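Local coordinates for protein zinc chaperone AztD (PDB 6CMK) that acts as a periplasmic zinc chaperone, binding zinc and handing one ion directly to the solute-binding protein AztC of the AztABCD transport system, at residues S221-A226 against L235-N240. Numbering follows the deposited sequence.
Sequences SGDTFA and LITQKN
The two middle strands of a four-stranded antiparallel propeller blade, 224-228 and 232-237, meet here where Phe225 faces Ile236 as a hydrogen-bonded pair. Phe225 N donates to Ile236 O at 2.9 Å and Ile236 N returns a bond to Phe225 O at 2.8 Å; CA-H groups of Thr224 and Leu235 add weaker contacts to the same two oxygens. Beta-branched Ile236 and aromatic Phe225 suit extended backbone and share one face of the sheet, CB to CB 4.3 Å, where Tyr175 of the preceding blade packs on both. On the other face, Leu235 has CG anti to its carbonyl carbon (chi1 -63°), and its CD2 branch touches Ala226 CB at 3.8 Å and Thr224 CG2 at 4.0 Å; small Ala226 leaves room for Phe271 of the next blade, which also meets Leu235. Thr237 lies side by side with Thr224, its CG2 methyl 3.7 Å from Thr224 OG1. That hydroxyl donates to Asp223 OD1 from above the carboxylate plane, and Gln269 NE2 also binds OD1. Beyond the pairing the two chain segments part and water enters: one molecule bridges Asp223 O and Gln238 N, another links Asp223 OD2 to Lys239 NZ, opposite charges 4.3 Å apart and not a direct salt bridge. Gly222, with positive phi (57°), fits the second position of the type II' turn from Ser221 to Thr224. Tight turns joining neighbouring strands, with each sheet face packed against an adjacent blade, are characteristic of the beta-propeller fold.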
loop_
_atom_site.group_PDB
_atom_site.type_symbol
_atom_site.label_atom_id
_atom_site.label_comp_id
_atom_site.label_asym_id
_atom_site.label_seq_id
_atom_site.Cartn_x
_atom_site.Cartn_y
_atom_site.Cartn_z
ATOM N N SER B 221 7.683 11.273 2.024
ATOM C CA SER B 221 8.145 10.112 1.269
ATOM C C SER B 221 8.130 8.927 2.225
ATOM O O SER B 221 8.963 8.846 3.133
ATOM C CB SER B 221 9.534 10.346 0.693
ATOM O OG SER B 221 9.935 9.245 -0.128
ATOM N N GLY B 222 7.198 8.010 2.010
ATOM C CA GLY B 222 7.054 6.913 2.958
ATOM C C GLY B 222 6.790 7.454 4.344
ATOM O O GLY B 222 5.997 8.381 4.529
ATOM N N ASP B 223 7.471 6.879 5.339
ATOM C CA ASP B 223 7.221 7.244 6.730
ATOM C C ASP B 223 7.944 8.516 7.171
ATOM O O ASP B 223 7.879 8.861 8.360
ATOM C CB ASP B 223 7.606 6.080 7.650
ATOM C CG ASP B 223 9.107 5.916 7.833
ATOM O OD1 ASP B 223 9.929 6.492 7.080
ATOM O OD2 ASP B 223 9.469 5.177 8.772
ATOM N N THR B 224 8.580 9.245 6.255
ATOM C CA THR B 224 9.392 10.406 6.600
ATOM C C THR B 224 8.833 11.642 5.913
ATOM O O THR B 224 8.523 11.610 4.721
ATOM C CB THR B 224 10.857 10.183 6.201
ATOM O OG1 THR B 224 11.351 9.040 6.906
ATOM C CG2 THR B 224 11.720 11.395 6.565
ATOM N N PHE B 225 8.672 12.718 6.676
ATOM C CA PHE B 225 8.231 13.987 6.125
ATOM C C PHE B 225 9.364 14.997 6.227
ATOM O O PHE B 225 10.089 15.036 7.223
ATOM C CB PHE B 225 6.983 14.508 6.848
ATOM C CG PHE B 225 6.189 15.457 6.025
ATOM C CD1 PHE B 225 6.483 16.807 6.041
ATOM C CD2 PHE B 225 5.170 14.999 5.204
ATOM C CE1 PHE B 225 5.782 17.678 5.261
ATOM C CE2 PHE B 225 4.454 15.871 4.421
ATOM C CZ PHE B 225 4.767 17.219 4.448
ATOM N N ALA B 226 9.520 15.817 5.194
ATOM C CA ALA B 226 10.624 16.764 5.142
ATOM C C ALA B 226 10.120 18.197 5.036
ATOM O O ALA B 226 9.171 18.478 4.304
ATOM C CB ALA B 226 11.547 16.466 3.964
ATOM N N LEU B 235 13.542 16.416 9.244
ATOM C CA LEU B 235 12.996 15.121 8.875
ATOM C C LEU B 235 12.162 14.628 10.041
ATOM O O LEU B 235 12.640 14.619 11.177
ATOM C CB LEU B 235 14.107 14.123 8.546
ATOM C CG LEU B 235 14.964 14.502 7.336
ATOM C CD1 LEU B 235 16.077 13.507 7.112
ATOM C CD2 LEU B 235 14.108 14.622 6.083
ATOM N N ILE B 236 10.918 14.248 9.762
ATOM C CA ILE B 236 9.933 13.926 10.795
ATOM C C ILE B 236 9.473 12.486 10.616
ATOM O O ILE B 236 9.147 12.064 9.504
ATOM C CB ILE B 236 8.714 14.870 10.735
ATOM C CG1 ILE B 236 9.150 16.344 10.636
ATOM C CG2 ILE B 236 7.815 14.672 11.958
ATOM C CD1 ILE B 236 8.029 17.257 10.201
ATOM N N THR B 237 9.411 11.748 11.726
ATOM C CA THR B 237 8.823 10.413 11.763
ATOM C C THR B 237 7.982 10.297 13.023
ATOM O O THR B 237 8.209 11.013 14.000
ATOM C CB THR B 237 9.874 9.305 11.796
ATOM O OG1 THR B 237 10.744 9.526 12.907
ATOM C CG2 THR B 237 10.694 9.273 10.517
ATOM N N GLN B 238 7.012 9.379 13.003
ATOM C CA GLN B 238 6.247 9.066 14.203
ATOM C C GLN B 238 6.072 7.565 14.298
ATOM O O GLN B 238 5.673 6.918 13.326
ATOM C CB GLN B 238 4.865 9.723 14.213
ATOM C CG GLN B 238 4.111 9.447 15.525
ATOM C CD GLN B 238 2.722 10.037 15.557
ATOM O OE1 GLN B 238 2.015 10.060 14.554
ATOM N NE2 GLN B 238 2.319 10.516 16.726
ATOM N N LYS B 239 6.343 7.025 15.477
ATOM C CA LYS B 239 5.992 5.637 15.745
ATOM C C LYS B 239 4.859 5.620 16.763
ATOM O O LYS B 239 3.742 6.032 16.432
ATOM C CB LYS B 239 7.244 4.872 16.158
ATOM C CG LYS B 239 8.172 4.735 14.949
ATOM C CD LYS B 239 9.412 3.922 15.231
ATOM C CE LYS B 239 10.500 4.220 14.207
ATOM N NZ LYS B 239 10.112 3.833 12.819
ATOM N N ASN B 240 5.099 5.181 17.991
ATOM C CA ASN B 240 4.010 5.054 18.951
ATOM C C ASN B 240 4.137 6.068 20.081
ATOM O O ASN B 240 3.708 5.819 21.208
ATOM C CB ASN B 240 3.942 3.621 19.467
ATOM C CG ASN B 240 3.351 2.683 18.427
ATOM O OD1 ASN B 240 2.281 2.957 17.879
ATOM N ND2 ASN B 240 4.057 1.610 18.120
HETATM O O HOH W 1 6.482 7.981 10.563
HETATM O O HOH W 2 8.328 5.697 11.432
#